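Long-range contacts in ErfK/YbiS/YcfS/YnhG family protein (Xylanimonas cellulosilytica, PDB 4LPQ), which probably acts as a peptidoglycan L,D-transpeptidase in bacterial cell-wall biosynthesis, this chain joining a putative peptidoglycan-binding domain to the catalytic domain: residues 27-35 against 104-112; 51-59 against 68-78. All coordinates share one frame; numbering follows the deposited sequence.

Contact 1: residues 27-35 against 104-112; sequences LMDLGYFIL and RVVRIINAS
The peptide link between G31 and Y32 and the one between Y32 and F33 both reach I108: its N-H gives a bond to G31 O at 2.9 Å, its carbonyl accepts F33 N, and Y32 and I108 thus form a single beta bridge just past the end of a helix. R107 CA adds a CA-H...O contact to G31 O. G31 ends its helix in a Schellman motif; glycine suits the place because, having no side chain, it reaches the positive phi of the turn easily, and because V106 O passes close by.

I108 carries the apolar part. With CG1 beside its own backbone N (chi1 -52°) and a bent chi2 of 90°, its CD1 folds back over the centre of the Y32 ring, a CH-pi contact 3.7 Å from the centroid, while I108 CB lies 3.6 Å from Y32 CD2. A beta-branched isoleucine can thus keep the strand extended and still roof the ring. Tyrosine suits its place by offering the isoleucine a broad, flat apolar face. F33 CB rests on I109 CG1 at 3.7 Å. In the conformer described, one of two modelled, the R107 chain bends at chi2, passes G31 O, and brings NH1 to V106 O at 3.0 Å, in the guanidinium plane; this bond is therefore not certain to be permanent.

V106 and R107 form a classic beta bulge opposite A99. Strand 104-110 pairs on with strand 96-101 in the catalytic-domain sheet; helix 186-196 meets F33 and I109, and helix 43-56 packs against Y32 through A55 and F52.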
ATOM      1  N   LEU A  27      -2.453   8.159 -12.328  1.00 13.10           N
ATOM      2  CA  LEU A  27      -2.258   7.636 -11.000  1.00 13.68           C
ATOM      3  C   LEU A  27      -1.543   8.623 -10.101  1.00 13.30           C
ATOM      4  O   LEU A  27      -1.961   8.876  -8.958  1.00 14.31           O
ATOM      5  CB  LEU A  27      -1.515   6.306 -11.050  1.00 12.52           C
ATOM      6  CG  LEU A  27      -2.305   5.143 -11.649  1.00 12.82           C
ATOM      7  CD1 LEU A  27      -1.394   4.024 -11.995  1.00 14.98           C
ATOM      8  CD2 LEU A  27      -3.402   4.668 -10.691  1.00 14.85           C
HETATM    9  N   MSE A  28      -0.466   9.180 -10.657  1.00 14.50           N
HETATM   10  CA  MSE A  28       0.314  10.176  -9.875  1.00 16.14           C
HETATM   11  C   MSE A  28      -0.586  11.329  -9.477  1.00 15.48           C
HETATM   12  O   MSE A  28      -0.579  11.795  -8.306  1.00 17.82           O
HETATM   13  CB  MSE A  28       1.515  10.608 -10.703  1.00 17.12           C
HETATM   14  CG  MSE A  28       2.521  11.404  -9.841  1.00 20.16           C
HETATM   15 SE   MSE A  28       4.022  12.063 -10.848  0.60 24.50          SE
HETATM   16  CE  MSE A  28       4.688  10.366 -11.517  1.00 25.80           C
ATOM     17  N   ASP A  29      -1.326  11.864 -10.462  1.00 15.62           N
ATOM     18  CA  ASP A  29      -2.201  13.018 -10.219  1.00 18.36           C
ATOM     19  C   ASP A  29      -3.239  12.757  -9.149  1.00 16.65           C
ATOM     20  O   ASP A  29      -3.622  13.660  -8.350  1.00 19.86           O
ATOM     21  CB  ASP A  29      -2.909  13.456 -11.517  1.00 18.93           C
ATOM     22  CG  ASP A  29      -1.946  13.994 -12.587  1.00 19.79           C
ATOM     23  OD1 ASP A  29      -0.798  14.373 -12.295  1.00 23.88           O
ATOM     24  OD2 ASP A  29      -2.483  14.140 -13.734  1.00 24.13           O
ATOM     25  N   LEU A  30      -3.768  11.533  -9.106  1.00 14.97           N
ATOM     26  CA  LEU A  30      -4.785  11.154  -8.171  1.00 14.42           C
ATOM     27  C   LEU A  30      -4.240  10.750  -6.809  1.00 14.72           C
ATOM     28  O   LEU A  30      -5.058  10.455  -5.905  1.00 16.07           O
ATOM     29  CB  LEU A  30      -5.632  10.037  -8.746  1.00 14.62           C
ATOM     30  CG  LEU A  30      -6.509  10.364  -9.945  1.00 14.65           C
ATOM     31  CD1 LEU A  30      -7.147   9.066 -10.461  1.00 16.42           C
ATOM     32  CD2 LEU A  30      -7.559  11.354  -9.584  1.00 16.74           C
ATOM     33  N   GLY A  31      -2.930  10.704  -6.641  1.00 14.06           N
ATOM     34  CA  GLY A  31      -2.332  10.403  -5.362  1.00 14.89           C
ATOM     35  C   GLY A  31      -1.974   8.981  -5.060  1.00 13.97           C
ATOM     36  O   GLY A  31      -1.540   8.651  -3.971  1.00 15.29           O
ATOM     37  N   TYR A  32      -2.093   8.112  -6.074  1.00 12.99           N
ATOM     38  CA  TYR A  32      -1.659   6.736  -5.917  1.00 12.33           C
ATOM     39  C   TYR A  32      -0.153   6.742  -6.030  1.00 14.96           C
ATOM     40  O   TYR A  32       0.400   7.336  -6.946  1.00 17.16           O
ATOM     41  CB  TYR A  32      -2.329   5.855  -6.987  1.00 12.74           C
ATOM     42  CG  TYR A  32      -3.810   5.786  -6.697  1.00 12.03           C
ATOM     43  CD1 TYR A  32      -4.687   6.771  -7.162  1.00 11.67           C
ATOM     44  CD2 TYR A  32      -4.365   4.808  -5.877  1.00 10.85           C
ATOM     45  CE1 TYR A  32      -6.006   6.759  -6.834  1.00 12.68           C
ATOM     46  CE2 TYR A  32      -5.709   4.807  -5.493  1.00 11.83           C
ATOM     47  CZ  TYR A  32      -6.551   5.800  -5.993  1.00 12.08           C
ATOM     48  OH  TYR A  32      -7.863   5.731  -5.656  1.00 12.71           O
ATOM     49  N   PHE A  33       0.548   6.104  -5.106  1.00 14.32           N
ATOM     50  CA  PHE A  33       1.999   6.280  -5.008  1.00 13.42           C
ATOM     51  C   PHE A  33       2.718   5.685  -6.179  1.00 14.13           C
ATOM     52  O   PHE A  33       2.666   4.478  -6.436  1.00 15.79           O
ATOM     53  CB  PHE A  33       2.505   5.597  -3.737  1.00 16.47           C
ATOM     54  CG  PHE A  33       3.991   5.779  -3.555  1.00 13.23           C
ATOM     55  CD1 PHE A  33       4.486   6.986  -3.133  1.00 16.73           C
ATOM     56  CD2 PHE A  33       4.849   4.831  -3.955  1.00 13.70           C
ATOM     57  CE1 PHE A  33       5.861   7.189  -3.071  1.00 19.08           C
ATOM     58  CE2 PHE A  33       6.174   5.004  -3.860  1.00 16.63           C
ATOM     59  CZ  PHE A  33       6.706   6.168  -3.440  1.00 16.09           C
ATOM     60  N   ILE A  34       3.417   6.565  -6.885  1.00 15.07           N
ATOM     61  CA  ILE A  34       4.222   6.231  -8.063  1.00 15.67           C
ATOM     62  C   ILE A  34       5.181   7.413  -8.256  1.00 15.68           C
ATOM     63  O   ILE A  34       4.771   8.601  -8.245  1.00 18.36           O
ATOM     64  CB  ILE A  34       3.347   5.974  -9.313  1.00 15.36           C
ATOM     65  CG1 ILE A  34       4.160   5.365 -10.447  1.00 18.49           C
ATOM     66  CG2 ILE A  34       2.551   7.165  -9.755  1.00 17.58           C
ATOM     67  CD1 ILE A  34       3.257   4.920 -11.613  1.00 17.94           C
ATOM     68  N   LEU A  35       6.409   7.141  -8.498  1.00 17.73           N
ATOM     69  CA  LEU A  35       7.456   8.161  -8.641  1.00 17.12           C
ATOM     70  C   LEU A  35       7.726   8.626 -10.065  1.00 19.16           C
ATOM     71  O   LEU A  35       8.149   9.773 -10.270  1.00 22.79           O
ATOM     72  CB  LEU A  35       8.762   7.655  -8.001  1.00 18.85           C
ATOM     73  CG  LEU A  35       8.768   7.383  -6.545  1.00 22.07           C
ATOM     74  CD1 LEU A  35      10.124   6.929  -6.058  1.00 26.47           C
ATOM     75  CD2 LEU A  35       8.357   8.625  -5.824  1.00 23.64           C
ATOM     76  N   ARG A 104      -7.798  14.911   4.223  1.00 20.06           N
ATOM     77  CA  ARG A 104      -7.519  14.798   2.779  1.00 22.18           C
ATOM     78  C   ARG A 104      -6.487  13.670   2.613  1.00 17.88           C
ATOM     79  O   ARG A 104      -5.442  13.633   3.249  1.00 19.21           O
ATOM     80  CB  ARG A 104      -6.873  16.122   2.254  1.00 27.51           C
ATOM     81  CG  ARG A 104      -6.388  16.089   0.772  1.00 39.45           C
ATOM     82  CD  ARG A 104      -5.688  17.401   0.286  1.00 71.11           C
ATOM     83  NE  ARG A 104      -4.461  17.945   0.979  1.00 72.09           N
ATOM     84  CZ  ARG A 104      -3.172  17.712   0.680  1.00 83.71           C
ATOM     85  NH1 ARG A 104      -2.833  16.875  -0.308  1.00 58.45           N
ATOM     86  NH2 ARG A 104      -2.198  18.284   1.408  1.00110.27           N
ATOM     87  N   VAL A 105      -6.753  12.764   1.676  1.00 17.52           N
ATOM     88  CA  VAL A 105      -5.773  11.730   1.334  1.00 16.75           C
ATOM     89  C   VAL A 105      -4.658  12.390   0.571  1.00 16.88           C
ATOM     90  O   VAL A 105      -4.878  12.985  -0.537  1.00 21.54           O
ATOM     91  CB  VAL A 105      -6.441  10.616   0.501  1.00 18.77           C
ATOM     92  CG1 VAL A 105      -5.450   9.621   0.042  1.00 19.92           C
ATOM     93  CG2 VAL A 105      -7.526   9.987   1.335  1.00 19.22           C
ATOM     94  N   VAL A 106      -3.445  12.197   1.035  1.00 16.09           N
ATOM     95  CA  VAL A 106      -2.244  12.678   0.376  1.00 17.20           C
ATOM     96  C   VAL A 106      -1.680  11.620  -0.588  1.00 15.66           C
ATOM     97  O   VAL A 106      -1.325  11.925  -1.732  1.00 16.32           O
ATOM     98  CB  VAL A 106      -1.176  13.156   1.405  1.00 15.87           C
ATOM     99  CG1 VAL A 106       0.118  13.607   0.729  1.00 17.41           C
ATOM    100  CG2 VAL A 106      -1.758  14.241   2.268  1.00 18.55           C
ATOM    101  N   ARG A 107      -1.651  10.371  -0.101  1.00 14.14           N
ATOM    102  CA  ARG A 107      -1.246   9.249  -0.948  0.50 12.24           C
ATOM    103  C   ARG A 107      -2.006   8.020  -0.575  1.00 12.85           C
ATOM    104  O   ARG A 107      -2.384   7.779   0.579  1.00 13.41           O
ATOM    105  CB  ARG A 107       0.274   8.843  -0.876  0.50 14.37           C
ATOM    106  CG  ARG A 107       1.309   9.754  -1.436  0.50 14.63           C
ATOM    107  CD  ARG A 107       1.249  10.010  -2.935  0.50 12.34           C
ATOM    108  NE  ARG A 107       2.390  10.842  -3.294  0.50 15.83           N
ATOM    109  CZ  ARG A 107       2.397  12.175  -3.148  0.50 14.64           C
ATOM    110  NH1 ARG A 107       1.362  12.830  -2.657  0.50 16.61           N
ATOM    111  NH2 ARG A 107       3.473  12.883  -3.402  0.50 23.33           N
ATOM    112  N   ILE A 108      -2.231   7.198  -1.609  1.00 13.06           N
ATOM    113  CA  ILE A 108      -2.757   5.856  -1.465  1.00 12.18           C
ATOM    114  C   ILE A 108      -1.615   4.898  -1.816  1.00 11.51           C
ATOM    115  O   ILE A 108      -1.065   5.027  -2.925  1.00 12.54           O
ATOM    116  CB  ILE A 108      -3.970   5.578  -2.385  1.00 12.47           C
ATOM    117  CG1 ILE A 108      -5.068   6.615  -2.255  1.00 13.37           C
ATOM    118  CG2 ILE A 108      -4.489   4.155  -2.082  1.00 12.50           C
ATOM    119  CD1 ILE A 108      -4.965   7.774  -3.179  1.00 14.70           C
ATOM    120  N   ILE A 109      -1.344   3.926  -0.931  1.00 11.01           N
ATOM    121  CA  ILE A 109      -0.201   3.046  -1.070  1.00 11.92           C
ATOM    122  C   ILE A 109      -0.699   1.599  -1.030  1.00 10.82           C
ATOM    123  O   ILE A 109      -1.472   1.251  -0.098  1.00 11.58           O
ATOM    124  CB  ILE A 109       0.832   3.376   0.037  1.00 11.26           C
ATOM    125  CG1 ILE A 109       1.493   4.704  -0.246  1.00 13.41           C
ATOM    126  CG2 ILE A 109       1.884   2.300   0.160  1.00 13.61           C
ATOM    127  CD1 ILE A 109       2.149   5.348   0.951  1.00 14.36           C
ATOM    128  N   ASN A 110      -0.234   0.769  -1.994  1.00 11.40           N
ATOM    129  CA  ASN A 110      -0.588  -0.639  -1.913  1.00 10.34           C
ATOM    130  C   ASN A 110       0.025  -1.265  -0.659  1.00  9.76           C
ATOM    131  O   ASN A 110       1.176  -1.072  -0.322  1.00 11.29           O
ATOM    132  CB  ASN A 110      -0.033  -1.327  -3.151  1.00 11.09           C
ATOM    133  CG  ASN A 110      -0.434  -2.786  -3.245  1.00 12.18           C
ATOM    134  OD1 ASN A 110      -1.619  -3.082  -3.193  1.00 12.35           O
ATOM    135  ND2 ASN A 110       0.558  -3.665  -3.355  1.00 12.27           N
ATOM    136  N   ALA A 111      -0.806  -2.076   0.055  1.00 11.19           N
ATOM    137  CA  ALA A 111      -0.420  -2.699   1.316  1.00 11.57           C
ATOM    138  C   ALA A 111      -0.807  -4.174   1.340  1.00 11.67           C
ATOM    139  O   ALA A 111      -1.677  -4.621   0.583  1.00 11.90           O
ATOM    140  CB  ALA A 111      -1.029  -1.927   2.520  1.00 12.25           C
ATOM    141  N   SER A 112      -0.197  -4.951   2.266  1.00 10.76           N
ATOM    142  CA  SER A 112      -0.617  -6.275   2.523  1.00 10.68           C
ATOM    143  C   SER A 112      -0.416  -6.559   3.962  1.00 11.79           C
ATOM    144  O   SER A 112       0.653  -6.376   4.528  1.00 13.88           O
ATOM    145  CB  SER A 112       0.177  -7.260   1.637  1.00 12.65           C
ATOM    146  OG  SER A 112      -0.243  -8.602   1.818  1.00 13.07           O
TER

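Contact 2: residues 51-59 against 68-78; sequences AFQKAAGLY and TQAALDAGYRP
F52 reaches from helix 51-56 into helix 68-74 and is gripped closely at its far end. Its CG stands anti to the backbone N (chi1 -176°), which carries the ring across to L72, whose CD2 sits over the ring centre, 3.6 Å from the centroid. At the ring edge F52 CZ comes within 3.5 Å of A71 C, and A71 CB is 3.7 Å from that same CZ. Alanine suits this spot, its single methyl letting the ring reach the helix backbone, while leucine supplies a branched end broad enough to cover a ring face.

The helices cross at 83°, with their axes 10.6 Å apart, and belong to the putative peptidoglycan-binding domain, a small helical unit. Each ends in a Schellman motif, at G57 and at G75, where glycine readily takes the positive phi and the chain can turn out of the helix. Beyond G75 the chain runs across the end of helix 51-56, nearly at right angles to it: Y76 lays a ring face over A56 CA, offset toward the rim, and Y76 CE2 lies 3.8 Å from A55 CB. The small alanines leave room for that ring, and P78 CD meets A55 CB more loosely at 4.2 Å.

Packing thins where A56 and Y76 are partly exposed and the alanine methyls of A56 and A71 stand 4.2 Å apart. L58 CD1 fills in between A71 CB and T68 OG1; there, in the buried part, Q53 NE2 donates an almost straight bond to T68 OG1 at 3.2 Å, in its amide plane. Q53 also bonds D61 through NE2 and G62 N through OE1.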
ATOM      1  N   ALA A  51      -3.009  -0.695  -6.031  1.00 11.77           N
ATOM      2  CA  ALA A  51      -3.622   0.217  -5.055  1.00 11.21           C
ATOM      3  C   ALA A  51      -4.881   0.819  -5.588  1.00 11.71           C
ATOM      4  O   ALA A  51      -5.861   0.991  -4.884  1.00 11.44           O
ATOM      5  CB  ALA A  51      -2.655   1.275  -4.699  1.00 12.37           C
ATOM      6  N   PHE A  52      -4.866   1.199  -6.869  1.00 11.00           N
ATOM      7  CA  PHE A  52      -6.026   1.800  -7.484  1.00 10.58           C
ATOM      8  C   PHE A  52      -7.205   0.867  -7.570  1.00 10.57           C
ATOM      9  O   PHE A  52      -8.328   1.175  -7.222  1.00 11.43           O
ATOM     10  CB  PHE A  52      -5.671   2.335  -8.865  1.00 10.74           C
ATOM     11  CG  PHE A  52      -6.845   3.062  -9.483  1.00 10.80           C
ATOM     12  CD1 PHE A  52      -7.154   4.339  -9.092  1.00 12.08           C
ATOM     13  CD2 PHE A  52      -7.693   2.433 -10.340  1.00 13.36           C
ATOM     14  CE1 PHE A  52      -8.308   4.941  -9.488  1.00 12.38           C
ATOM     15  CE2 PHE A  52      -8.860   3.067 -10.797  1.00 12.36           C
ATOM     16  CZ  PHE A  52      -9.198   4.333 -10.338  1.00 12.71           C
ATOM     17  N   GLN A  53      -6.943  -0.334  -8.098  1.00 10.47           N
ATOM     18  CA  GLN A  53      -7.998  -1.356  -8.212  1.00 11.27           C
ATOM     19  C   GLN A  53      -8.546  -1.688  -6.840  1.00 10.79           C
ATOM     20  O   GLN A  53      -9.763  -1.818  -6.683  1.00 12.21           O
ATOM     21  CB  GLN A  53      -7.553  -2.602  -8.976  1.00 11.11           C
ATOM     22  CG  GLN A  53      -7.223  -2.345 -10.427  1.00 11.73           C
ATOM     23  CD  GLN A  53      -6.726  -3.516 -11.150  1.00 12.20           C
ATOM     24  OE1 GLN A  53      -5.913  -4.295 -10.671  1.00 12.98           O
ATOM     25  NE2 GLN A  53      -7.225  -3.626 -12.384  1.00 13.34           N
ATOM     26  N   LYS A  54      -7.670  -1.899  -5.859  1.00 10.95           N
ATOM     27  CA  LYS A  54      -8.147  -2.083  -4.487  1.00 11.67           C
ATOM     28  C   LYS A  54      -9.043  -0.957  -3.976  1.00 11.36           C
ATOM     29  O   LYS A  54     -10.110  -1.192  -3.448  1.00 12.99           O
ATOM     30  CB  LYS A  54      -6.934  -2.211  -3.555  1.00 11.21           C
ATOM     31  CG  LYS A  54      -6.171  -3.536  -3.693  1.00 11.12           C
ATOM     32  CD  LYS A  54      -4.882  -3.530  -2.919  1.00 11.30           C
ATOM     33  CE  LYS A  54      -4.296  -4.879  -2.693  1.00 11.72           C
ATOM     34  NZ  LYS A  54      -3.127  -4.774  -1.737  1.00 11.95           N
ATOM     35  N   ALA A  55      -8.589   0.274  -4.159  1.00 11.70           N
ATOM     36  CA  ALA A  55      -9.305   1.396  -3.642  1.00 12.12           C
ATOM     37  C   ALA A  55     -10.725   1.448  -4.254  1.00 12.95           C
ATOM     38  O   ALA A  55     -11.715   1.722  -3.615  1.00 13.53           O
ATOM     39  CB  ALA A  55      -8.547   2.656  -3.917  1.00 12.83           C
ATOM     40  N   ALA A  56     -10.783   1.245  -5.583  1.00 11.82           N
ATOM     41  CA  ALA A  56     -11.989   1.377  -6.367  1.00 11.31           C
ATOM     42  C   ALA A  56     -12.887   0.138  -6.226  1.00 12.30           C
ATOM     43  O   ALA A  56     -13.980   0.131  -6.830  1.00 15.76           O
ATOM     44  CB  ALA A  56     -11.651   1.677  -7.818  1.00 13.49           C
ATOM     45  N   GLY A  57     -12.456  -0.904  -5.565  1.00 12.54           N
ATOM     46  CA  GLY A  57     -13.251  -2.103  -5.409  1.00 13.96           C
ATOM     47  C   GLY A  57     -13.295  -3.035  -6.620  1.00 13.33           C
ATOM     48  O   GLY A  57     -14.281  -3.767  -6.759  1.00 17.15           O
ATOM     49  N   LEU A  58     -12.267  -2.938  -7.468  1.00 12.67           N
ATOM     50  CA  LEU A  58     -12.222  -3.691  -8.704  1.00 12.16           C
ATOM     51  C   LEU A  58     -11.394  -4.925  -8.574  1.00 12.55           C
ATOM     52  O   LEU A  58     -10.552  -5.055  -7.675  1.00 14.29           O
ATOM     53  CB  LEU A  58     -11.605  -2.784  -9.770  1.00 14.25           C
ATOM     54  CG  LEU A  58     -12.340  -1.477  -9.939  1.00 14.79           C
ATOM     55  CD1 LEU A  58     -11.641  -0.675 -10.925  1.00 19.13           C
ATOM     56  CD2 LEU A  58     -13.824  -1.706 -10.289  1.00 21.16           C
ATOM     57  N   TYR A  59     -11.612  -5.862  -9.482  1.00 13.28           N
ATOM     58  CA  TYR A  59     -10.848  -7.101  -9.490  1.00 13.59           C
ATOM     59  C   TYR A  59      -9.361  -6.763  -9.623  1.00 11.72           C
ATOM     60  O   TYR A  59      -8.956  -5.959 -10.470  1.00 12.57           O
ATOM     61  CB  TYR A  59     -11.317  -7.969 -10.677  1.00 15.10           C
ATOM     62  CG  TYR A  59     -10.800  -9.383 -10.708  1.00 12.78           C
ATOM     63  CD1 TYR A  59     -11.275 -10.338  -9.842  1.00 13.72           C
ATOM     64  CD2 TYR A  59      -9.885  -9.748 -11.637  1.00 12.71           C
ATOM     65  CE1 TYR A  59     -10.799 -11.633  -9.934  1.00 14.79           C
ATOM     66  CE2 TYR A  59      -9.443 -11.024 -11.752  1.00 15.11           C
ATOM     67  CZ  TYR A  59      -9.886 -11.975 -10.910  1.00 15.55           C
ATOM     68  OH  TYR A  59      -9.430 -13.271 -11.033  1.00 17.78           O
ATOM     69  N   THR A  68     -11.669  -0.595 -15.144  1.00 11.62           N
ATOM     70  CA  THR A  68     -10.635   0.177 -14.464  1.00 10.90           C
ATOM     71  C   THR A  68     -10.448   1.549 -15.064  1.00 11.31           C
ATOM     72  O   THR A  68     -10.344   2.552 -14.351  1.00 12.10           O
ATOM     73  CB  THR A  68      -9.315  -0.642 -14.346  1.00 12.06           C
ATOM     74  OG1 THR A  68      -9.526  -1.834 -13.630  1.00 12.72           O
ATOM     75  CG2 THR A  68      -8.254   0.161 -13.637  1.00 11.94           C
ATOM     76  N   GLN A  69     -10.483   1.627 -16.384  1.00 12.83           N
ATOM     77  CA  GLN A  69     -10.364   2.901 -17.062  1.00 12.93           C
ATOM     78  C   GLN A  69     -11.510   3.827 -16.671  1.00 13.07           C
ATOM     79  O   GLN A  69     -11.293   5.005 -16.477  1.00 13.64           O
ATOM     80  CB  GLN A  69     -10.331   2.686 -18.585  1.00 13.99           C
ATOM     81  CG  GLN A  69     -10.201   3.951 -19.353  1.00 16.48           C
ATOM     82  CD  GLN A  69      -8.830   4.532 -19.176  1.00 20.89           C
ATOM     83  OE1 GLN A  69      -7.826   3.838 -19.240  1.00 28.35           O
ATOM     84  NE2 GLN A  69      -8.793   5.834 -18.978  1.00 21.22           N
ATOM     85  N   ALA A  70     -12.724   3.289 -16.561  1.00 12.75           N
ATOM     86  CA  ALA A  70     -13.822   4.106 -16.144  1.00 13.82           C
ATOM     87  C   ALA A  70     -13.611   4.726 -14.776  1.00 13.23           C
ATOM     88  O   ALA A  70     -13.916   5.895 -14.537  1.00 14.85           O
ATOM     89  CB  ALA A  70     -15.142   3.330 -16.210  1.00 16.93           C
ATOM     90  N   ALA A  71     -13.065   3.912 -13.857  1.00 13.43           N
ATOM     91  CA  ALA A  71     -12.812   4.412 -12.512  1.00 13.64           C
ATOM     92  C   ALA A  71     -11.684   5.467 -12.535  1.00 12.61           C
ATOM     93  O   ALA A  71     -11.720   6.453 -11.775  1.00 13.88           O
ATOM     94  CB  ALA A  71     -12.531   3.233 -11.606  1.00 13.63           C
ATOM     95  N   LEU A  72     -10.668   5.249 -13.355  1.00 12.27           N
ATOM     96  CA  LEU A  72      -9.602   6.223 -13.506  1.00 12.35           C
ATOM     97  C   LEU A  72     -10.166   7.555 -13.978  1.00 13.24           C
ATOM     98  O   LEU A  72      -9.824   8.626 -13.488  1.00 14.58           O
ATOM     99  CB  LEU A  72      -8.527   5.689 -14.430  1.00 12.78           C
ATOM    100  CG  LEU A  72      -7.596   4.691 -13.846  1.00 14.97           C
ATOM    101  CD1 LEU A  72      -6.886   3.973 -14.921  1.00 16.85           C
ATOM    102  CD2 LEU A  72      -6.620   5.322 -12.844  1.00 15.33           C
ATOM    103  N   ASP A  73     -11.019   7.472 -15.005  1.00 13.74           N
ATOM    104  CA  ASP A  73     -11.621   8.685 -15.570  1.00 14.63           C
ATOM    105  C   ASP A  73     -12.513   9.378 -14.531  1.00 14.88           C
ATOM    106  O   ASP A  73     -12.585  10.643 -14.530  1.00 18.20           O
ATOM    107  CB  ASP A  73     -12.417   8.372 -16.795  1.00 15.75           C
ATOM    108  CG  ASP A  73     -11.494   8.045 -18.029  1.00 21.06           C
ATOM    109  OD1 ASP A  73     -10.321   8.310 -18.046  1.00 25.26           O
ATOM    110  OD2 ASP A  73     -12.018   7.622 -19.043  1.00 23.38           O
ATOM    111  N   ALA A  74     -13.203   8.587 -13.685  1.00 14.46           N
ATOM    112  CA  ALA A  74     -14.019   9.161 -12.639  1.00 15.69           C
ATOM    113  C   ALA A  74     -13.127   9.792 -11.510  1.00 17.27           C
ATOM    114  O   ALA A  74     -13.619  10.562 -10.684  1.00 18.11           O
ATOM    115  CB  ALA A  74     -14.935   8.125 -12.006  1.00 17.12           C
ATOM    116  N   GLY A  75     -11.848   9.507 -11.510  1.00 15.29           N
ATOM    117  CA  GLY A  75     -10.954  10.092 -10.543  1.00 16.00           C
ATOM    118  C   GLY A  75     -11.114   9.484  -9.168  1.00 14.12           C
ATOM    119  O   GLY A  75     -10.944  10.130  -8.153  1.00 16.59           O
ATOM    120  N   TYR A  76     -11.402   8.188  -9.059  1.00 13.04           N
ATOM    121  CA  TYR A  76     -11.713   7.552  -7.803  1.00 13.42           C
ATOM    122  C   TYR A  76     -10.558   7.720  -6.807  1.00 13.49           C
ATOM    123  O   TYR A  76      -9.425   7.379  -7.072  1.00 13.87           O
ATOM    124  CB  TYR A  76     -11.998   6.064  -7.898  1.00 14.98           C
ATOM    125  CG  TYR A  76     -12.419   5.481  -6.552  1.00 14.90           C
ATOM    126  CD1 TYR A  76     -13.707   5.646  -6.074  1.00 17.82           C
ATOM    127  CD2 TYR A  76     -11.484   5.018  -5.678  1.00 14.48           C
ATOM    128  CE1 TYR A  76     -14.042   5.290  -4.769  1.00 16.90           C
ATOM    129  CE2 TYR A  76     -11.778   4.652  -4.395  1.00 15.79           C
ATOM    130  CZ  TYR A  76     -13.023   4.825  -3.936  1.00 15.37           C
ATOM    131  OH  TYR A  76     -13.349   4.435  -2.655  1.00 19.21           O
ATOM    132  N   ARG A  77     -10.941   8.233  -5.610  1.00 13.28           N
ATOM    133  CA  ARG A  77     -10.043   8.329  -4.445  1.00 13.11           C
ATOM    134  C   ARG A  77     -10.844   7.878  -3.238  1.00 14.18           C
ATOM    135  O   ARG A  77     -12.015   8.273  -3.072  1.00 15.83           O
ATOM    136  CB  ARG A  77      -9.522   9.702  -4.228  1.00 14.15           C
ATOM    137  CG  ARG A  77      -8.513  10.130  -5.288  1.00 17.35           C
ATOM    138  CD  ARG A  77      -8.296  11.605  -5.337  1.00 18.61           C
ATOM    139  NE  ARG A  77      -8.153  12.262  -4.057  1.00 20.31           N
ATOM    140  CZ  ARG A  77      -7.042  12.440  -3.332  1.00 20.07           C
ATOM    141  NH1 ARG A  77      -5.898  11.946  -3.644  1.00 22.53           N
ATOM    142  NH2 ARG A  77      -7.143  13.140  -2.264  1.00 21.30           N
ATOM    143  N   PRO A  78     -10.220   7.112  -2.326  1.00 13.88           N
ATOM    144  CA  PRO A  78     -10.968   6.705  -1.131  1.00 15.26           C
ATOM    145  C   PRO A  78     -11.205   7.923  -0.166  1.00 14.42           C
ATOM    146  O   PRO A  78     -10.426   8.879  -0.208  1.00 16.09           O
ATOM    147  CB  PRO A  78     -10.070   5.670  -0.518  1.00 18.49           C
ATOM    148  CG  PRO A  78      -8.765   5.919  -1.048  1.00 18.14           C
ATOM    149  CD  PRO A  78      -8.858   6.582  -2.350  1.00 15.12           C
TER

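How the contacts relate
The two contacts have centres about 12 Å apart, and contact 2 is nested along the chain inside the loop that contact 1 closes. Contact 2 lies within the helical domain, between helices 43-56 and 66-74 and the exit from the latter; contact 1 ties the end of helix 18-30 to strand 104-110 of the catalytic sheet. They touch directly: Y32 OH lies 2.7 Å from Y76 O, and K54 NZ 2.7 Å from N110 OD1, both probable hydrogen bonds. Contact 2 packs helices within the putative peptidoglycan-binding domain, and contact 1 joins that domain to the catalytic one, consistent with a fixed relative placement of the two.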